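Long-range contacts in SusD superfamily protein (Bacteroides thetaiotaomicron, PDB 3MCX), which is of unknown function but is probably a SusD-like outer-membrane protein that helps capture glycans for uptake: residues 236-241 and 354-359; 359-364 and 379-384; 325-330 and 434-439. All coordinates share one frame; numbering follows the deposited sequence. Where two conformers were deposited one is given.

Contact 1. Residues 236-241 and 354-359; sequences YQLYSY and IRLSEV
Three flat groups frame this contact, and none of them stacks on another. The Y236 ring turns away, so that its CB, 4.1 Å from L356 CD2, makes the contact while its hydroxyl is hydrogen-bonded to N200. At the other end the Y239 ring and the R355 guanidinium brush obliquely, Y239 CE2 being 4.3 Å from R355 NH1. Carboxylates grip all three guanidinium nitrogens, E417 at NE, E413 at NH2 and E255 at NH1, and E255 also bonds the Y239 backbone N and S357 OG, so one acid ties both segments together. Three acids so placed probably keep R355 charged and hold its plane.

Between these groups sit two leucines that cross at about a right angle. L356 has CG anti to its backbone N (chi1 -165°), which sends CD2 up against the backbone joining Q237 to L238. That methyl is 3.7 Å from L238 N and 3.8 Å from Q237 C, so it packs on a peptide unit more closely than on any side chain of 236-241. L238 answers with CG beside its own N (chi1 -70°); its second torsion (chi2 174°) runs CD1 out anti, so that the other branch, CD2, lies against the first turn of the helix. There CD2 lies 4.0 Å from L356 CG and 3.8 Å from S357 OG.

R355 is the N-cap residue where strand 351-355 runs straight into helix 356-370, and the irregular 236-241 crosses that junction. This belongs to the largely helical SusD fold, of the TPR clan. Strand 351-355 pairs antiparallel with strand 256-260, V228 of helix 218-231 adds to the packing of L356, and D383 and I384 of helix 374-385 also pack on L238.

Contact 2. Residues 359-364 and 379-384; sequences VYLNAA and GYLNDI. With ZN (zinc ion), chain E.
D383 OD1 is the best-held polar atom, gripped at least twice: it binds the zinc ion at 2.0 Å and is hydrogen-bonded outside the two segments. OD2 stands 3.2 Å from the zinc, so the carboxylate holds the metal through one oxygen. OD2 instead lies at the edge of the Y360 ring, in its plane, 3.4 Å from Y360 CE2, with the carboxylate turned nearly square to the ring (88°). It meets an edge of the Y380 ring as well.

The two helices pair as a nearly antiparallel hairpin, neighbours in the mainly helical SusD fold, whose family belongs to the TPR clan; the axes approach to 8.1 Å with 147° between their directions. Along this seam the two tyrosines cross at about a right angle, with Y360 CD2 3.8 Å from Y380 CD1. A363 CB packs obliquely at the Y380 ring, 3.6 Å from Y380 CD2. Beyond it A364 CB faces L381 CB. L361 lays CD2 obliquely against L381 CD1 at 3.7 Å, and the I384 CD1 methyl reaches Y360 CB at 3.9 Å. Helix 218-231 covers Y380, and helix 403-414 packs on L361 and L381.

Contact 3. Residues 325-330 and 434-439; sequences PAAAMH and KGSWHL. With ZN (zinc ion), chain D.
A328 and W437 make the tight part of this contact. The A328 methyl sits over the five-membered ring of the indole, off toward the rim of the whole ring system, in a CH-pi contact: its CB is 3.7 Å from the centroid of the W437 five-membered ring and 10° off the ring normal. Within that ring CG is the nearest atom to it. W437 takes the crowded first torsion, with CG between the backbone N and the carbonyl carbon (chi1 56°), and this stands the indole up against 325-330. Its rotation is further fixed at the indole N-H, where NE1 is hydrogen-bonded to the L293 carbonyl. P325 closes the packing at the base of the side chain, its CB 3.8 Å from W437 CB, the proline ring and the tryptophan crossing at about a right angle. The A327 carbonyl oxygen also comes close, 3.7 Å from W437 CE3.

Two tight turns meet here. Residues 326-328 form a short 3-10 segment, with A328 N bonded to P325 O at 2.9 Å, and G435 to H438 form a type I beta turn; both belong to loops of the SusD-family fold well away from its centre.

Packing slackens toward solvent. The methyl of the exposed A327 rests its CB 4.0 Å from OG of the equally exposed S436. Past the proline, P325 CG meets L439 CD2 loosely at 4.3 Å. Beyond A328 the chain leaves the indole and reaches H330, whose ND1 binds a zinc ion that E315 and E319 also hold.

Overall arrangement
Following the chain from the N terminus, contact 1 opens in the loop after helix 218-231. Before it closes at residues 354-359, the chain passes through 325-330 and so opens contact 3; the two therefore cross. Contact 1 closes where strand 351-355 becomes helix 356-370, and contact 2 starts on that helix at the shared V359. It closes soon after on helix 374-385, nested inside the long loop that contact 3 completes at 434-439. Contacts 1 and 2 touch, with L238 and S357 against I384, and join the loop at 236-241 to the helical pair. Contact 3 ties two peripheral loops together, its centre about 32 Å from those of the others.

Contact 1. Residues 236-241 and 354-359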
loop_
_atom_site.group_PDB
_atom_site.type_symbol
_atom_site.label_atom_id
_atom_site.label_comp_id
_atom_site.label_asym_id
_atom_site.label_seq_id
_atom_site.Cartn_x
_atom_site.Cartn_y
_atom_site.Cartn_z
ATOM N N TYR A 236 11.466 11.706 12.853
ATOM C CA TYR A 236 10.518 10.581 12.939
ATOM C C TYR A 236 10.987 9.644 14.040
ATOM O O TYR A 236 12.195 9.543 14.300
ATOM C CB TYR A 236 10.425 9.799 11.606
ATOM C CG TYR A 236 10.121 10.717 10.441
ATOM C CD1 TYR A 236 8.834 11.160 10.219
ATOM C CD2 TYR A 236 11.137 11.214 9.620
ATOM C CE1 TYR A 236 8.542 12.051 9.202
ATOM C CE2 TYR A 236 10.845 12.093 8.582
ATOM C CZ TYR A 236 9.562 12.513 8.374
ATOM O OH TYR A 236 9.271 13.421 7.373
ATOM N N GLN A 237 10.037 8.987 14.705
ATOM C CA GLN A 237 10.299 8.119 15.870
ATOM C C GLN A 237 9.367 6.924 15.825
ATOM O O GLN A 237 8.169 7.102 15.582
ATOM C CB GLN A 237 9.986 8.856 17.197
ATOM C CG GLN A 237 11.002 9.827 17.712
ATOM C CD GLN A 237 10.643 10.334 19.100
ATOM O OE1 GLN A 237 9.715 9.821 19.757
ATOM N NE2 GLN A 237 11.367 11.344 19.560
ATOM N N LEU A 238 9.876 5.723 16.107
ATOM C CA LEU A 238 9.024 4.545 16.264
ATOM C C LEU A 238 8.080 4.740 17.471
ATOM O O LEU A 238 8.468 5.335 18.498
ATOM C CB LEU A 238 9.884 3.275 16.465
ATOM C CG LEU A 238 10.658 2.803 15.245
ATOM C CD1 LEU A 238 11.551 1.656 15.664
ATOM C CD2 LEU A 238 9.732 2.381 14.087
ATOM N N TYR A 239 6.853 4.255 17.336
ATOM C CA TYR A 239 5.897 4.292 18.455
ATOM C C TYR A 239 6.352 3.390 19.579
ATOM O O TYR A 239 6.791 2.261 19.349
ATOM C CB TYR A 239 4.483 3.879 18.019
ATOM C CG TYR A 239 3.962 4.756 16.882
ATOM C CD1 TYR A 239 4.077 6.144 16.940
ATOM C CD2 TYR A 239 3.376 4.196 15.781
ATOM C CE1 TYR A 239 3.623 6.934 15.912
ATOM C CE2 TYR A 239 2.934 4.975 14.710
ATOM C CZ TYR A 239 3.059 6.363 14.812
ATOM O OH TYR A 239 2.684 7.195 13.781
ATOM N N SER A 240 6.222 3.883 20.799
ATOM C CA SER A 240 6.460 3.065 22.001
ATOM C C SER A 240 5.273 2.127 22.203
ATOM O O SER A 240 4.179 2.329 21.658
ATOM C CB SER A 240 6.590 3.933 23.244
ATOM O OG SER A 240 5.340 4.545 23.547
ATOM N N TYR A 241 5.473 1.129 23.050
ATOM C CA TYR A 241 4.408 0.210 23.442
ATOM C C TYR A 241 3.253 0.987 24.093
ATOM O O TYR A 241 2.064 0.706 23.845
ATOM C CB TYR A 241 5.003 -0.797 24.416
ATOM C CG TYR A 241 4.094 -1.918 24.849
ATOM C CD1 TYR A 241 3.161 -1.734 25.846
ATOM C CD2 TYR A 241 4.198 -3.166 24.269
ATOM C CE1 TYR A 241 2.335 -2.781 26.244
ATOM C CE2 TYR A 241 3.386 -4.207 24.661
ATOM C CZ TYR A 241 2.466 -4.013 25.632
ATOM O OH TYR A 241 1.651 -5.064 25.988
ATOM N N ILE A 354 3.196 5.506 3.840
ATOM C CA ILE A 354 4.328 4.730 4.344
ATOM C C ILE A 354 4.774 5.313 5.682
ATOM O O ILE A 354 4.751 6.522 5.889
ATOM C CB ILE A 354 5.484 4.646 3.299
ATOM C CG1 ILE A 354 6.592 3.700 3.755
ATOM C CG2 ILE A 354 6.027 6.030 2.980
ATOM C CD1 ILE A 354 7.452 3.161 2.596
ATOM N N ARG A 355 5.139 4.433 6.603
ATOM C CA ARG A 355 5.599 4.846 7.918
ATOM C C ARG A 355 6.863 4.094 8.356
ATOM O O ARG A 355 7.288 3.102 7.760
ATOM C CB ARG A 355 4.488 4.720 8.953
ATOM C CG ARG A 355 4.046 3.336 9.248
ATOM C CD ARG A 355 2.911 3.356 10.273
ATOM N NE ARG A 355 2.331 2.024 10.487
ATOM C CZ ARG A 355 2.694 1.114 11.403
ATOM N NH1 ARG A 355 3.564 1.387 12.372
ATOM N NH2 ARG A 355 2.113 -0.069 11.399
ATOM N N LEU A 356 7.469 4.620 9.407
ATOM C CA LEU A 356 8.796 4.203 9.796
ATOM C C LEU A 356 8.877 2.701 10.114
ATOM O O LEU A 356 9.905 2.095 9.840
ATOM C CB LEU A 356 9.263 5.053 10.973
ATOM C CG LEU A 356 10.742 5.046 11.329
ATOM C CD1 LEU A 356 11.616 5.480 10.126
ATOM C CD2 LEU A 356 11.034 5.882 12.578
ATOM N N SER A 357 7.858 2.103 10.744
ATOM C CA SER A 357 7.954 0.663 11.059
ATOM C C SER A 357 8.215 -0.164 9.787
ATOM O O SER A 357 8.988 -1.145 9.831
ATOM C CB SER A 357 6.699 0.112 11.747
ATOM O OG SER A 357 6.612 0.505 13.104
ATOM N N GLU A 358 7.590 0.217 8.665
ATOM C CA GLU A 358 7.796 -0.541 7.425
ATOM C C GLU A 358 9.247 -0.422 6.995
ATOM O O GLU A 358 9.827 -1.382 6.488
ATOM C CB GLU A 358 6.877 -0.086 6.288
ATOM C CG GLU A 358 7.151 -0.839 5.007
ATOM C CD GLU A 358 6.359 -0.357 3.814
ATOM O OE1 GLU A 358 5.329 0.294 4.019
ATOM O OE2 GLU A 358 6.783 -0.608 2.669
ATOM N N VAL A 359 9.810 0.760 7.178
ATOM C CA VAL A 359 11.186 1.028 6.756
ATOM C C VAL A 359 12.157 0.143 7.554
ATOM O O VAL A 359 13.071 -0.446 6.989
ATOM C CB VAL A 359 11.551 2.533 6.882
ATOM C CG1 VAL A 359 13.011 2.752 6.544
ATOM C CG2 VAL A 359 10.652 3.392 5.984
#

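Contact 2. Residues 359-364 and 379-384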
loop_
_atom_site.group_PDB
_atom_site.type_symbol
_atom_site.label_atom_id
_atom_site.label_comp_id
_atom_site.label_asym_id
_atom_site.label_seq_id
_atom_site.Cartn_x
_atom_site.Cartn_y
_atom_site.Cartn_z
ATOM N N VAL A 359 9.810 0.760 7.178
ATOM C CA VAL A 359 11.186 1.028 6.756
ATOM C C VAL A 359 12.157 0.143 7.554
ATOM O O VAL A 359 13.071 -0.446 6.989
ATOM C CB VAL A 359 11.551 2.533 6.882
ATOM C CG1 VAL A 359 13.011 2.752 6.544
ATOM C CG2 VAL A 359 10.652 3.392 5.984
ATOM N N TYR A 360 11.964 0.044 8.868
ATOM C CA TYR A 360 12.783 -0.850 9.692
ATOM C C TYR A 360 12.630 -2.312 9.239
ATOM O O TYR A 360 13.621 -3.036 9.176
ATOM C CB TYR A 360 12.424 -0.708 11.186
ATOM C CG TYR A 360 13.095 0.429 11.923
ATOM C CD1 TYR A 360 12.763 1.763 11.687
ATOM C CD2 TYR A 360 14.082 0.159 12.855
ATOM C CE1 TYR A 360 13.400 2.779 12.373
ATOM C CE2 TYR A 360 14.719 1.163 13.557
ATOM C CZ TYR A 360 14.393 2.482 13.296
ATOM O OH TYR A 360 15.082 3.469 14.012
ATOM N N LEU A 361 11.409 -2.731 8.952
ATOM C CA LEU A 361 11.135 -4.105 8.508
ATOM C C LEU A 361 11.748 -4.389 7.127
ATOM O O LEU A 361 12.308 -5.459 6.905
ATOM C CB LEU A 361 9.626 -4.409 8.582
ATOM C CG LEU A 361 9.094 -4.498 10.019
ATOM C CD1 LEU A 361 7.577 -4.274 10.027
ATOM C CD2 LEU A 361 9.563 -5.822 10.729
ATOM N N ASN A 362 11.684 -3.404 6.246
ATOM C CA ASN A 362 12.333 -3.483 4.922
ATOM C C ASN A 362 13.820 -3.652 5.077
ATOM O O ASN A 362 14.430 -4.472 4.399
ATOM C CB ASN A 362 12.056 -2.218 4.087
ATOM C CG ASN A 362 10.630 -2.132 3.572
ATOM O OD1 ASN A 362 9.842 -3.065 3.704
ATOM N ND2 ASN A 362 10.279 -0.961 2.968
ATOM N N ALA A 363 14.435 -2.875 5.971
ATOM C CA ALA A 363 15.865 -3.061 6.245
ATOM C C ALA A 363 16.179 -4.458 6.795
ATOM O O ALA A 363 17.169 -5.075 6.404
ATOM C CB ALA A 363 16.393 -1.951 7.212
ATOM N N ALA A 364 15.376 -4.928 7.743
ATOM C CA ALA A 364 15.626 -6.229 8.328
ATOM C C ALA A 364 15.576 -7.334 7.265
ATOM O O ALA A 364 16.482 -8.172 7.221
ATOM C CB ALA A 364 14.641 -6.520 9.442
ATOM N N GLY A 379 18.982 -6.180 14.475
ATOM C CA GLY A 379 18.688 -5.079 15.396
ATOM C C GLY A 379 17.449 -4.329 14.982
ATOM O O GLY A 379 16.645 -3.938 15.824
ATOM N N TYR A 380 17.277 -4.119 13.676
ATOM C CA TYR A 380 16.108 -3.375 13.212
ATOM C C TYR A 380 14.815 -4.153 13.429
ATOM O O TYR A 380 13.767 -3.573 13.763
ATOM C CB TYR A 380 16.243 -2.967 11.739
ATOM C CG TYR A 380 17.388 -2.015 11.462
ATOM C CD1 TYR A 380 17.700 -0.972 12.345
ATOM C CD2 TYR A 380 18.159 -2.141 10.305
ATOM C CE1 TYR A 380 18.749 -0.096 12.075
ATOM C CE2 TYR A 380 19.191 -1.263 10.031
ATOM C CZ TYR A 380 19.482 -0.245 10.908
ATOM O OH TYR A 380 20.521 0.635 10.632
ATOM N N LEU A 381 14.863 -5.463 13.228
ATOM C CA LEU A 381 13.711 -6.302 13.566
ATOM C C LEU A 381 13.398 -6.177 15.052
ATOM O O LEU A 381 12.246 -6.020 15.437
ATOM C CB LEU A 381 13.944 -7.774 13.211
ATOM C CG LEU A 381 12.717 -8.656 13.500
ATOM C CD1 LEU A 381 11.458 -8.213 12.736
ATOM C CD2 LEU A 381 13.063 -10.161 13.290
ATOM N N ASN A 382 14.422 -6.235 15.880
ATOM C CA ASN A 382 14.246 -6.142 17.332
ATOM C C ASN A 382 13.760 -4.755 17.781
ATOM O O ASN A 382 13.056 -4.649 18.780
ATOM C CB ASN A 382 15.501 -6.581 18.075
ATOM C CG ASN A 382 15.652 -8.094 18.086
ATOM O OD1 ASN A 382 14.652 -8.828 17.954
ATOM N ND2 ASN A 382 16.894 -8.575 18.201
ATOM N N ASP A 383 14.077 -3.712 17.008
ATOM C CA ASP A 383 13.521 -2.368 17.271
ATOM C C ASP A 383 12.003 -2.363 17.184
ATOM O O ASP A 383 11.354 -1.630 17.897
ATOM C CB ASP A 383 14.088 -1.339 16.293
ATOM C CG ASP A 383 15.447 -0.823 16.716
ATOM O OD1 ASP A 383 15.625 -0.548 17.916
ATOM O OD2 ASP A 383 16.353 -0.697 15.841
ATOM N N ILE A 384 11.447 -3.181 16.325
ATOM C CA ILE A 384 10.000 -3.310 16.228
ATOM C C ILE A 384 9.511 -4.220 17.339
ATOM O O ILE A 384 8.693 -3.809 18.155
ATOM C CB ILE A 384 9.565 -3.805 14.848
ATOM C CG1 ILE A 384 10.069 -2.864 13.739
ATOM C CG2 ILE A 384 8.043 -3.957 14.824
ATOM C CD1 ILE A 384 9.666 -1.396 13.851
HETATM ZN ZN ZN E . 17.172 0.569 18.619
#

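Contact 3. Residues 325-330 and 434-439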
loop_
_atom_site.group_PDB
_atom_site.type_symbol
_atom_site.label_atom_id
_atom_site.label_comp_id
_atom_site.label_asym_id
_atom_site.label_seq_id
_atom_site.Cartn_x
_atom_site.Cartn_y
_atom_site.Cartn_z
ATOM N N PRO A 325 -19.850 -14.360 9.449
ATOM C CA PRO A 325 -19.841 -15.818 9.443
ATOM C C PRO A 325 -20.077 -16.344 10.861
ATOM O O PRO A 325 -19.520 -15.770 11.801
ATOM C CB PRO A 325 -18.425 -16.131 8.961
ATOM C CG PRO A 325 -18.050 -14.990 8.128
ATOM C CD PRO A 325 -18.665 -13.777 8.808
ATOM N N ALA A 326 -20.855 -17.403 11.034
ATOM C CA ALA A 326 -21.216 -17.914 12.366
ATOM C C ALA A 326 -19.976 -18.126 13.253
ATOM O O ALA A 326 -19.966 -17.736 14.404
ATOM C CB ALA A 326 -22.031 -19.231 12.276
ATOM N N ALA A 327 -18.908 -18.703 12.697
ATOM C CA ALA A 327 -17.713 -18.967 13.511
ATOM C C ALA A 327 -16.986 -17.702 13.993
ATOM O O ALA A 327 -16.224 -17.743 14.978
ATOM C CB ALA A 327 -16.721 -19.890 12.742
ATOM N N ALA A 328 -17.251 -16.561 13.355
ATOM C CA ALA A 328 -16.635 -15.282 13.724
ATOM C C ALA A 328 -17.507 -14.431 14.660
ATOM O O ALA A 328 -17.040 -13.379 15.072
ATOM C CB ALA A 328 -16.337 -14.452 12.461
HETATM N N MSE A 329 -18.725 -14.878 14.944
HETATM C CA MSE A 329 -19.756 -14.032 15.607
HETATM C C MSE A 329 -19.209 -13.190 16.760
HETATM O O MSE A 329 -19.442 -11.916 16.795
HETATM C CB MSE A 329 -20.920 -14.876 16.085
HETATM C CG MSE A 329 -22.040 -14.060 16.737
HETATM SE SE MSE A 329 -23.580 -15.062 17.247
HETATM C CE MSE A 329 -24.512 -14.967 15.589
ATOM N N HIS A 330 -18.502 -13.832 17.696
ATOM C CA HIS A 330 -17.979 -13.149 18.901
ATOM C C HIS A 330 -16.415 -13.014 18.849
ATOM O O HIS A 330 -15.793 -12.667 19.879
ATOM C CB HIS A 330 -18.509 -13.766 20.195
ATOM C CG HIS A 330 -19.999 -13.695 20.294
ATOM N ND1 HIS A 330 -20.690 -12.588 20.778
ATOM C CD2 HIS A 330 -20.934 -14.610 19.951
ATOM C CE1 HIS A 330 -21.987 -12.837 20.693
ATOM N NE2 HIS A 330 -22.158 -14.058 20.220
ATOM N N LYS A 434 -6.546 -20.484 5.567
ATOM C CA LYS A 434 -6.823 -21.685 6.345
ATOM C C LYS A 434 -7.863 -21.496 7.451
ATOM O O LYS A 434 -8.476 -22.460 7.899
ATOM C CB LYS A 434 -5.548 -22.247 6.990
ATOM C CG LYS A 434 -4.550 -22.819 5.972
ATOM C CD LYS A 434 -3.597 -23.766 6.669
ATOM C CE LYS A 434 -2.199 -23.684 6.108
ATOM N NZ LYS A 434 -1.175 -24.302 7.073
ATOM N N GLY A 435 -8.064 -20.242 7.830
ATOM C CA GLY A 435 -8.949 -19.903 8.923
ATOM C C GLY A 435 -10.379 -20.339 8.707
ATOM O O GLY A 435 -10.883 -20.333 7.582
ATOM N N SER A 436 -11.059 -20.690 9.792
ATOM C CA SER A 436 -12.360 -21.347 9.718
ATOM C C SER A 436 -13.519 -20.466 9.250
ATOM O O SER A 436 -14.585 -21.024 8.928
ATOM C CB SER A 436 -12.724 -22.011 11.055
ATOM O OG SER A 436 -12.985 -21.042 12.032
ATOM N N TRP A 437 -13.354 -19.145 9.244
ATOM C CA TRP A 437 -14.400 -18.286 8.706
ATOM C C TRP A 437 -14.102 -17.643 7.375
ATOM O O TRP A 437 -14.840 -16.772 6.940
ATOM C CB TRP A 437 -14.924 -17.279 9.732
ATOM C CG TRP A 437 -13.912 -16.345 10.392
ATOM C CD1 TRP A 437 -13.490 -15.147 9.944
ATOM C CD2 TRP A 437 -13.274 -16.541 11.668
ATOM N NE1 TRP A 437 -12.615 -14.578 10.833
ATOM C CE2 TRP A 437 -12.448 -15.423 11.891
ATOM C CE3 TRP A 437 -13.328 -17.551 12.642
ATOM C CZ2 TRP A 437 -11.704 -15.268 13.059
ATOM C CZ3 TRP A 437 -12.571 -17.408 13.799
ATOM C CH2 TRP A 437 -11.771 -16.278 13.994
ATOM N N HIS A 438 -13.063 -18.090 6.673
ATOM C CA HIS A 438 -12.949 -17.713 5.291
ATOM C C HIS A 438 -14.212 -18.110 4.561
ATOM O O HIS A 438 -14.888 -19.114 4.876
ATOM C CB HIS A 438 -11.715 -18.343 4.665
ATOM C CG HIS A 438 -10.460 -17.587 4.969
ATOM N ND1 HIS A 438 -10.153 -16.372 4.381
ATOM C CD2 HIS A 438 -9.433 -17.872 5.811
ATOM C CE1 HIS A 438 -8.997 -15.932 4.859
ATOM N NE2 HIS A 438 -8.528 -16.842 5.715
ATOM N N LEU A 439 -14.516 -17.329 3.529
ATOM C CA LEU A 439 -15.776 -17.539 2.845
ATOM C C LEU A 439 -15.780 -18.817 2.021
ATOM O O LEU A 439 -14.756 -19.195 1.447
ATOM C CB LEU A 439 -16.114 -16.373 1.938
ATOM C CG LEU A 439 -16.205 -15.050 2.647
ATOM C CD1 LEU A 439 -16.765 -13.941 1.682
ATOM C CD2 LEU A 439 -16.990 -15.112 3.948
HETATM ZN ZN ZN D . -20.075 -11.073 21.867
#